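Local coordinates for hypothetical protein HP_0496 (Helicobacter pylori, PDB 2PZH) that hydrolyses the thioester bond of acyl-CoAs, chiefly long-chain ones and benzoyl-CoA, and may take part in phospholipid metabolism, at residues A[58-63]-A[100-105]; A[66-71]-A[86-91]. All blocks are in the same frame, centred on the assembly; numbering follows the deposited sequence.

Contact 1: A[58-63]-A[100-105]; sequences FFTPAS and KPFKVF
The end of an antiparallel strand pair in a hot-dog sheet, where V104 and F105 form a classic beta bulge opposite I88 of strand 81-92, brings F58 and F59 against K103, V104 and F105. F58 and F105 form the non-hydrogen-bonded pair that closes the ladder. Their rings make a T-shaped contact. F105 turns its CD1-CE1 edge to the face of F58, with planes at 69° and F58 CE2 3.6 Å from F105 CE1. The F105 ring also meets Y23.

Beyond this pair, F59 N bonds to V104 O at 2.9 Å, from above the carbonyl plane. T60 N makes a longer bond of 3.3 Å to K103 O, in the carbonyl plane and on a lone pair. One water donates hydrogen bonds to F59 O and V104 O. A second donates to K103 O and also bonds T60 OG1.

K103 lies over one face of the F59 ring. A turn about its CG-CD bond (chi3 54°) brings CE over the ring centre in a CH-pi contact, 3.6 Å from the F59 centroid. NZ follows as a cation-pi partner, 4.2 Å from the same centroid. T60 CG2 approaches F102 CE1 obliquely at 3.5 Å. V104 CA makes a CH...O contact with T60 O, and its CG1 packs on A62 CB. A62 N bonds to Y23 OH, and P61 lies about 8 Å, side chain to side chain, from the predicted active-site residue D13.

Both strand-end carbonyls, V104 O and K103 O, thus accept from a backbone N-H and a water. The chain leaving the strand stays tied to its neighbour, while the lysine charge is probably eased by the aromatic face.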
ATOM      1  N   PHE A  58      17.525   6.666  -7.389  1.00 14.91           N
ATOM      2  CA  PHE A  58      16.425   6.612  -8.344  1.00 14.96           C
ATOM      3  C   PHE A  58      16.915   7.063  -9.705  1.00 15.92           C
ATOM      4  O   PHE A  58      17.642   8.045  -9.810  1.00 15.60           O
ATOM      5  CB  PHE A  58      15.286   7.499  -7.855  1.00 14.60           C
ATOM      6  CG  PHE A  58      14.705   7.024  -6.560  1.00 14.70           C
ATOM      7  CD1 PHE A  58      15.318   7.350  -5.359  1.00 14.09           C
ATOM      8  CD2 PHE A  58      13.585   6.190  -6.539  1.00 15.35           C
ATOM      9  CE1 PHE A  58      14.802   6.890  -4.144  1.00 14.33           C
ATOM     10  CE2 PHE A  58      13.069   5.735  -5.328  1.00 15.25           C
ATOM     11  CZ  PHE A  58      13.690   6.077  -4.133  1.00 14.92           C
ATOM     12  N   PHE A  59      16.556   6.306 -10.735  1.00 14.80           N
ATOM     13  CA  PHE A  59      16.980   6.613 -12.094  1.00 15.20           C
ATOM     14  C   PHE A  59      15.737   6.866 -12.946  1.00 14.68           C
ATOM     15  O   PHE A  59      14.842   7.599 -12.514  1.00 15.80           O
ATOM     16  CB  PHE A  59      17.867   5.484 -12.618  1.00 14.46           C
ATOM     17  CG  PHE A  59      19.101   5.285 -11.793  1.00 15.39           C
ATOM     18  CD1 PHE A  59      20.217   6.083 -12.017  1.00 16.62           C
ATOM     19  CD2 PHE A  59      19.144   4.332 -10.785  1.00 14.57           C
ATOM     20  CE1 PHE A  59      21.370   5.921 -11.251  1.00 15.96           C
ATOM     21  CE2 PHE A  59      20.305   4.151 -10.016  1.00 15.64           C
ATOM     22  CZ  PHE A  59      21.408   4.961 -10.244  1.00 14.65           C
ATOM     23  N   THR A  60      15.634   6.257 -14.121  1.00 14.00           N
ATOM     24  CA  THR A  60      14.445   6.492 -14.929  1.00 13.85           C
ATOM     25  C   THR A  60      13.192   5.897 -14.281  1.00 13.62           C
ATOM     26  O   THR A  60      13.126   4.703 -14.046  1.00 15.38           O
ATOM     27  CB  THR A  60      14.595   5.940 -16.365  1.00 13.66           C
ATOM     28  OG1 THR A  60      15.681   6.608 -17.015  1.00 13.34           O
ATOM     29  CG2 THR A  60      13.298   6.180 -17.174  1.00 13.35           C
ATOM     30  N   PRO A  61      12.191   6.735 -14.001  1.00 14.17           N
ATOM     31  CA  PRO A  61      10.969   6.225 -13.368  1.00 12.73           C
ATOM     32  C   PRO A  61      10.216   5.222 -14.219  1.00 13.40           C
ATOM     33  O   PRO A  61      10.125   5.381 -15.440  1.00 14.42           O
ATOM     34  CB  PRO A  61      10.098   7.480 -13.193  1.00 13.90           C
ATOM     35  CG  PRO A  61      10.683   8.516 -14.092  1.00 15.52           C
ATOM     36  CD  PRO A  61      12.140   8.190 -14.232  1.00 14.22           C
ATOM     37  N   ALA A  62       9.658   4.211 -13.562  1.00 12.82           N
ATOM     38  CA  ALA A  62       8.848   3.208 -14.227  1.00 12.12           C
ATOM     39  C   ALA A  62       7.384   3.634 -14.262  1.00 12.70           C
ATOM     40  O   ALA A  62       6.952   4.484 -13.494  1.00 12.95           O
ATOM     41  CB  ALA A  62       8.997   1.859 -13.534  1.00 11.26           C
ATOM     42  N   SER A  63       6.617   3.017 -15.143  1.00 12.29           N
ATOM     43  CA  SER A  63       5.248   3.429 -15.334  1.00 12.90           C
ATOM     44  C   SER A  63       4.323   2.261 -15.635  1.00 12.67           C
ATOM     45  O   SER A  63       4.776   1.126 -15.822  1.00 11.82           O
ATOM     46  CB  SER A  63       5.169   4.493 -16.430  1.00 14.80           C
ATOM     47  OG  SER A  63       5.585   3.987 -17.680  1.00 17.17           O
ATOM     48  N   LYS A 100      15.794  -1.433 -25.221  1.00 19.73           N
ATOM     49  CA  LYS A 100      16.981  -1.765 -24.435  1.00 20.74           C
ATOM     50  C   LYS A 100      16.594  -1.624 -22.964  1.00 19.92           C
ATOM     51  O   LYS A 100      16.013  -0.607 -22.577  1.00 18.96           O
ATOM     52  CB  LYS A 100      18.128  -0.812 -24.800  1.00 22.75           C
ATOM     53  CG  LYS A 100      19.415  -1.038 -24.038  1.00 24.90           C
ATOM     54  CD  LYS A 100      19.751  -2.516 -23.980  1.00 26.24           C
ATOM     55  CE  LYS A 100      21.188  -2.769 -23.548  1.00 27.89           C
ATOM     56  NZ  LYS A 100      21.336  -4.138 -22.987  1.00 27.91           N
ATOM     57  N   PRO A 101      16.899  -2.642 -22.140  1.00 19.74           N
ATOM     58  CA  PRO A 101      16.553  -2.509 -20.715  1.00 18.36           C
ATOM     59  C   PRO A 101      17.184  -1.258 -20.092  1.00 17.92           C
ATOM     60  O   PRO A 101      18.333  -0.909 -20.411  1.00 16.46           O
ATOM     61  CB  PRO A 101      17.125  -3.783 -20.092  1.00 18.81           C
ATOM     62  CG  PRO A 101      17.159  -4.787 -21.231  1.00 19.64           C
ATOM     63  CD  PRO A 101      17.530  -3.945 -22.435  1.00 19.27           C
ATOM     64  N   PHE A 102      16.427  -0.577 -19.232  1.00 16.61           N
ATOM     65  CA  PHE A 102      16.929   0.649 -18.604  1.00 15.28           C
ATOM     66  C   PHE A 102      16.806   0.608 -17.083  1.00 15.20           C
ATOM     67  O   PHE A 102      15.832   0.088 -16.555  1.00 15.05           O
ATOM     68  CB  PHE A 102      16.302   1.917 -19.220  1.00 14.68           C
ATOM     69  CG  PHE A 102      14.798   2.065 -19.036  1.00 13.46           C
ATOM     70  CD1 PHE A 102      14.276   2.588 -17.856  1.00 14.05           C
ATOM     71  CD2 PHE A 102      13.914   1.725 -20.054  1.00 13.83           C
ATOM     72  CE1 PHE A 102      12.919   2.770 -17.677  1.00 14.11           C
ATOM     73  CE2 PHE A 102      12.516   1.893 -19.887  1.00 13.95           C
ATOM     74  CZ  PHE A 102      12.015   2.403 -18.694  1.00 14.78           C
ATOM     75  N   LYS A 103      17.808   1.149 -16.398  1.00 14.96           N
ATOM     76  CA  LYS A 103      17.828   1.128 -14.943  1.00 14.19           C
ATOM     77  C   LYS A 103      16.806   2.095 -14.379  1.00 13.04           C
ATOM     78  O   LYS A 103      16.674   3.220 -14.855  1.00 13.39           O
ATOM     79  CB  LYS A 103      19.209   1.493 -14.409  1.00 14.92           C
ATOM     80  CG  LYS A 103      19.375   1.194 -12.934  1.00 16.15           C
ATOM     81  CD  LYS A 103      20.841   1.125 -12.541  1.00 17.60           C
ATOM     82  CE  LYS A 103      21.600   2.365 -12.955  1.00 18.51           C
ATOM     83  NZ  LYS A 103      23.000   2.308 -12.379  1.00 19.38           N
ATOM     84  N   VAL A 104      16.105   1.639 -13.347  1.00 12.10           N
ATOM     85  CA  VAL A 104      15.042   2.400 -12.706  1.00 11.96           C
ATOM     86  C   VAL A 104      15.400   2.777 -11.256  1.00 12.43           C
ATOM     87  O   VAL A 104      15.005   3.828 -10.761  1.00 11.28           O
ATOM     88  CB  VAL A 104      13.736   1.580 -12.767  1.00 12.21           C
ATOM     89  CG1 VAL A 104      12.642   2.166 -11.864  1.00 13.57           C
ATOM     90  CG2 VAL A 104      13.242   1.491 -14.213  1.00 11.54           C
ATOM     91  N   PHE A 105      16.158   1.913 -10.584  1.00 10.62           N
ATOM     92  CA  PHE A 105      16.354   2.004  -9.146  1.00 11.48           C
ATOM     93  C   PHE A 105      17.507   1.100  -8.769  1.00 12.37           C
ATOM     94  O   PHE A 105      17.680   0.037  -9.371  1.00 11.72           O
ATOM     95  CB  PHE A 105      15.068   1.504  -8.471  1.00 10.76           C
ATOM     96  CG  PHE A 105      15.108   1.474  -6.956  1.00 10.58           C
ATOM     97  CD1 PHE A 105      14.795   2.614  -6.225  1.00 11.11           C
ATOM     98  CD2 PHE A 105      15.430   0.302  -6.267  1.00 10.03           C
ATOM     99  CE1 PHE A 105      14.821   2.604  -4.823  1.00 10.23           C
ATOM    100  CE2 PHE A 105      15.425   0.263  -4.870  1.00 11.36           C
ATOM    101  CZ  PHE A 105      15.128   1.431  -4.142  1.00 11.14           C
TER
HETATM  102  O   HOH W   1      13.079   5.743 -10.613  1.00 16.46           O
HETATM  103  O   HOH W   2      18.059   4.806 -16.500  1.00 25.58           O

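Contact 2: A[66-71]-A[86-91]; sequences QVLEIR and QEIYCI
E69 OE2 is gripped by two nitrogens of R71, whose guanidinium lies flat on the Y89 ring of the partner strand. R71 NE donates to the anti lone pair of E69 OE2 at 2.7 Å. R71 NH2 donates to the same oxygen at 2.9 Å. Both bonds are bent, and the oxygen is tilted from the guanidinium plane. This side-on salt bridge helps to fix the guanidinium above the Y89 ring. The two planes differ by 8°, and NH1 sits over the ring centre, 3.5 Å from Y89 CD1. The stack is also a cation-pi contact.

I91 lies on the same side of the sheet as E69. Its CG2 touches E69 CB at 3.7 Å, and the two side chains cross at about a right angle.

L68, I70, I88 and C90 point to the opposite face. I88 CG2 meets L68 CB at 3.7 Å. I70 CG1 lies beside I88 CG1, both side chains pointing the same way. L68 CD2 packs on C90 CB. Helix 22-36 covers this face, with Y26 on L68, A30 on I70 and C27 on I88.

Five backbone bonds join the strands. E69 and Y89 exchange a pair, of which E69 N to Y89 O is 2.7 Å. R71 and E87 exchange another, and I91 N bonds to V67 O. The regular antiparallel hairpin, with one apolar face packed on the long helix, is typical of the hot-dog fold.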
ATOM      1  N   GLN A  66       4.578  -1.612 -17.486  1.00 10.93           N
ATOM      2  CA  GLN A  66       5.946  -2.077 -17.682  1.00 11.24           C
ATOM      3  C   GLN A  66       6.230  -3.332 -16.859  1.00 11.45           C
ATOM      4  O   GLN A  66       5.576  -3.592 -15.853  1.00 10.69           O
ATOM      5  CB  GLN A  66       6.916  -0.950 -17.326  1.00 11.39           C
ATOM      6  CG  GLN A  66       6.832   0.213 -18.314  1.00 13.36           C
ATOM      7  CD  GLN A  66       7.834   1.309 -18.032  1.00 14.45           C
ATOM      8  OE1 GLN A  66       8.291   1.485 -16.898  1.00 15.91           O
ATOM      9  NE2 GLN A  66       8.193   2.040 -19.069  1.00 15.68           N
ATOM     10  N   VAL A  67       7.193  -4.127 -17.316  1.00 10.82           N
ATOM     11  CA  VAL A  67       7.683  -5.265 -16.543  1.00 10.94           C
ATOM     12  C   VAL A  67       9.084  -4.934 -16.071  1.00 11.23           C
ATOM     13  O   VAL A  67       9.946  -4.522 -16.861  1.00 12.54           O
ATOM     14  CB  VAL A  67       7.642  -6.576 -17.360  1.00 10.70           C
ATOM     15  CG1 VAL A  67       8.197  -7.769 -16.541  1.00 11.87           C
ATOM     16  CG2 VAL A  67       6.163  -6.847 -17.807  1.00 11.92           C
ATOM     17  N   LEU A  68       9.290  -5.066 -14.771  1.00 10.75           N
ATOM     18  CA  LEU A  68      10.544  -4.684 -14.153  1.00 10.67           C
ATOM     19  C   LEU A  68      11.258  -5.945 -13.730  1.00 11.08           C
ATOM     20  O   LEU A  68      10.642  -6.901 -13.299  1.00 11.56           O
ATOM     21  CB  LEU A  68      10.296  -3.806 -12.916  1.00 11.31           C
ATOM     22  CG  LEU A  68       9.409  -2.567 -13.120  1.00 10.66           C
ATOM     23  CD1 LEU A  68       9.344  -1.703 -11.869  1.00 12.97           C
ATOM     24  CD2 LEU A  68       9.903  -1.751 -14.331  1.00 10.93           C
ATOM     25  N   GLU A  69      12.571  -5.951 -13.875  1.00 11.80           N
ATOM     26  CA  GLU A  69      13.341  -7.105 -13.467  1.00 12.76           C
ATOM     27  C   GLU A  69      14.166  -6.705 -12.261  1.00 12.61           C
ATOM     28  O   GLU A  69      14.895  -5.716 -12.304  1.00 11.45           O
ATOM     29  CB  GLU A  69      14.260  -7.528 -14.614  1.00 14.10           C
ATOM     30  CG  GLU A  69      15.113  -8.711 -14.293  1.00 16.90           C
ATOM     31  CD  GLU A  69      15.797  -9.235 -15.526  1.00 18.22           C
ATOM     32  OE1 GLU A  69      15.212 -10.130 -16.159  1.00 19.89           O
ATOM     33  OE2 GLU A  69      16.888  -8.726 -15.876  1.00 18.65           O
ATOM     34  N   ILE A  70      14.058  -7.479 -11.188  1.00 12.36           N
ATOM     35  CA  ILE A  70      14.822  -7.204  -9.993  1.00 13.13           C
ATOM     36  C   ILE A  70      16.025  -8.144  -9.945  1.00 14.23           C
ATOM     37  O   ILE A  70      15.877  -9.367  -9.895  1.00 13.77           O
ATOM     38  CB  ILE A  70      13.968  -7.340  -8.702  1.00 15.61           C
ATOM     39  CG1 ILE A  70      12.763  -6.405  -8.773  1.00 16.70           C
ATOM     40  CG2 ILE A  70      14.761  -6.904  -7.526  1.00 15.77           C
ATOM     41  CD1 ILE A  70      11.651  -6.922  -9.601  1.00 18.64           C
ATOM     42  N   ARG A  71      17.205  -7.547  -9.976  1.00 14.20           N
ATOM     43  CA  ARG A  71      18.469  -8.279  -9.914  1.00 15.09           C
ATOM     44  C   ARG A  71      19.137  -8.171  -8.538  1.00 15.48           C
ATOM     45  O   ARG A  71      19.403  -7.077  -8.034  1.00 15.09           O
ATOM     46  CB  ARG A  71      19.382  -7.779 -11.035  1.00 15.56           C
ATOM     47  CG  ARG A  71      18.689  -7.788 -12.372  1.00 16.96           C
ATOM     48  CD  ARG A  71      19.565  -7.253 -13.514  1.00 18.01           C
ATOM     49  NE  ARG A  71      18.778  -7.148 -14.752  1.00 19.40           N
ATOM     50  CZ  ARG A  71      19.170  -6.493 -15.842  1.00 20.05           C
ATOM     51  NH1 ARG A  71      20.341  -5.865 -15.873  1.00 19.99           N
ATOM     52  NH2 ARG A  71      18.379  -6.461 -16.904  1.00 20.81           N
ATOM     53  N   GLN A  86      20.651  -4.527  -4.817  1.00 16.19           N
ATOM     54  CA  GLN A  86      19.544  -4.822  -5.699  1.00 14.61           C
ATOM     55  C   GLN A  86      19.329  -3.702  -6.694  1.00 15.34           C
ATOM     56  O   GLN A  86      19.277  -2.523  -6.315  1.00 15.93           O
ATOM     57  CB  GLN A  86      18.255  -5.088  -4.893  1.00 14.07           C
ATOM     58  CG  GLN A  86      18.362  -6.362  -4.034  1.00 13.94           C
ATOM     59  CD  GLN A  86      17.094  -6.682  -3.303  1.00 13.61           C
ATOM     60  OE1 GLN A  86      16.809  -6.095  -2.262  1.00 13.79           O
ATOM     61  NE2 GLN A  86      16.333  -7.653  -3.820  1.00 12.86           N
ATOM     62  N   GLU A  87      19.204  -4.087  -7.960  1.00 14.18           N
ATOM     63  CA  GLU A  87      18.941  -3.140  -9.036  1.00 15.88           C
ATOM     64  C   GLU A  87      17.678  -3.530  -9.751  1.00 14.21           C
ATOM     65  O   GLU A  87      17.399  -4.717  -9.953  1.00 14.46           O
ATOM     66  CB  GLU A  87      20.088  -3.136 -10.054  1.00 17.02           C
ATOM     67  CG  GLU A  87      21.339  -2.444  -9.564  1.00 19.37           C
ATOM     68  CD  GLU A  87      22.403  -2.336 -10.660  1.00 20.49           C
ATOM     69  OE1 GLU A  87      23.250  -1.425 -10.576  1.00 23.27           O
ATOM     70  OE2 GLU A  87      22.398  -3.161 -11.593  1.00 22.08           O
ATOM     71  N   ILE A  88      16.926  -2.527 -10.183  1.00 12.70           N
ATOM     72  CA  ILE A  88      15.707  -2.780 -10.924  1.00 11.55           C
ATOM     73  C   ILE A  88      15.856  -2.185 -12.312  1.00 11.63           C
ATOM     74  O   ILE A  88      16.190  -1.008 -12.459  1.00 11.50           O
ATOM     75  CB  ILE A  88      14.466  -2.160 -10.201  1.00 11.18           C
ATOM     76  CG1 ILE A  88      14.364  -2.722  -8.771  1.00 11.98           C
ATOM     77  CG2 ILE A  88      13.180  -2.332 -11.027  1.00 10.13           C
ATOM     78  CD1 ILE A  88      13.177  -2.189  -7.966  1.00 13.34           C
ATOM     79  N   TYR A  89      15.596  -3.006 -13.320  1.00 12.60           N
ATOM     80  CA  TYR A  89      15.596  -2.568 -14.701  1.00 13.71           C
ATOM     81  C   TYR A  89      14.228  -2.762 -15.319  1.00 13.29           C
ATOM     82  O   TYR A  89      13.584  -3.805 -15.102  1.00 13.59           O
ATOM     83  CB  TYR A  89      16.590  -3.387 -15.518  1.00 17.44           C
ATOM     84  CG  TYR A  89      18.020  -2.905 -15.424  1.00 18.39           C
ATOM     85  CD1 TYR A  89      18.789  -3.119 -14.285  1.00 19.37           C
ATOM     86  CD2 TYR A  89      18.602  -2.241 -16.498  1.00 18.98           C
ATOM     87  CE1 TYR A  89      20.127  -2.662 -14.232  1.00 19.98           C
ATOM     88  CE2 TYR A  89      19.899  -1.801 -16.456  1.00 20.11           C
ATOM     89  CZ  TYR A  89      20.662  -2.008 -15.338  1.00 19.17           C
ATOM     90  OH  TYR A  89      21.971  -1.523 -15.386  1.00 20.66           O
ATOM     91  N   CYS A  90      13.800  -1.805 -16.133  1.00 11.93           N
ATOM     92  CA  CYS A  90      12.616  -2.029 -16.946  1.00 13.42           C
ATOM     93  C   CYS A  90      13.043  -2.856 -18.125  1.00 13.16           C
ATOM     94  O   CYS A  90      13.957  -2.445 -18.854  1.00 13.48           O
ATOM     95  CB  CYS A  90      12.017  -0.726 -17.478  1.00 12.75           C
ATOM     96  SG  CYS A  90      10.611  -1.037 -18.543  1.00 14.41           S
ATOM     97  N   ILE A  91      12.391  -4.003 -18.327  1.00 12.53           N
ATOM     98  CA  ILE A  91      12.745  -4.895 -19.448  1.00 12.14           C
ATOM     99  C   ILE A  91      11.670  -5.043 -20.514  1.00 13.28           C
ATOM    100  O   ILE A  91      11.949  -5.584 -21.592  1.00 13.87           O
ATOM    101  CB  ILE A  91      13.152  -6.317 -18.952  1.00 11.14           C
ATOM    102  CG1 ILE A  91      11.978  -6.986 -18.225  1.00 11.26           C
ATOM    103  CG2 ILE A  91      14.409  -6.244 -18.079  1.00 12.06           C
ATOM    104  CD1 ILE A  91      12.234  -8.461 -17.822  1.00 12.11           C
TER

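Overall arrangement
The two contacts lie side by side in one antiparallel sheet, with centres 8 Å apart. Along the chain the order is 58-63, 66-71, 86-91, 100-105, so contact 2 falls wholly between the two segments of contact 1. Strand 81-92 joins them, pairing with strand 67-77 on one side and strand 102-114 on the other. V104 N meets I88 O, and F105 O meets I88 N, each at 2.8 Å as probable hydrogen bonds. Helix 22-36 touches both contacts. Contact 1 also reaches the second subunit, through F58 and P61, whereas contact 2 stays within its own chain. Together they run from the hairpin to the subunit boundary of this tetrameric thioesterase.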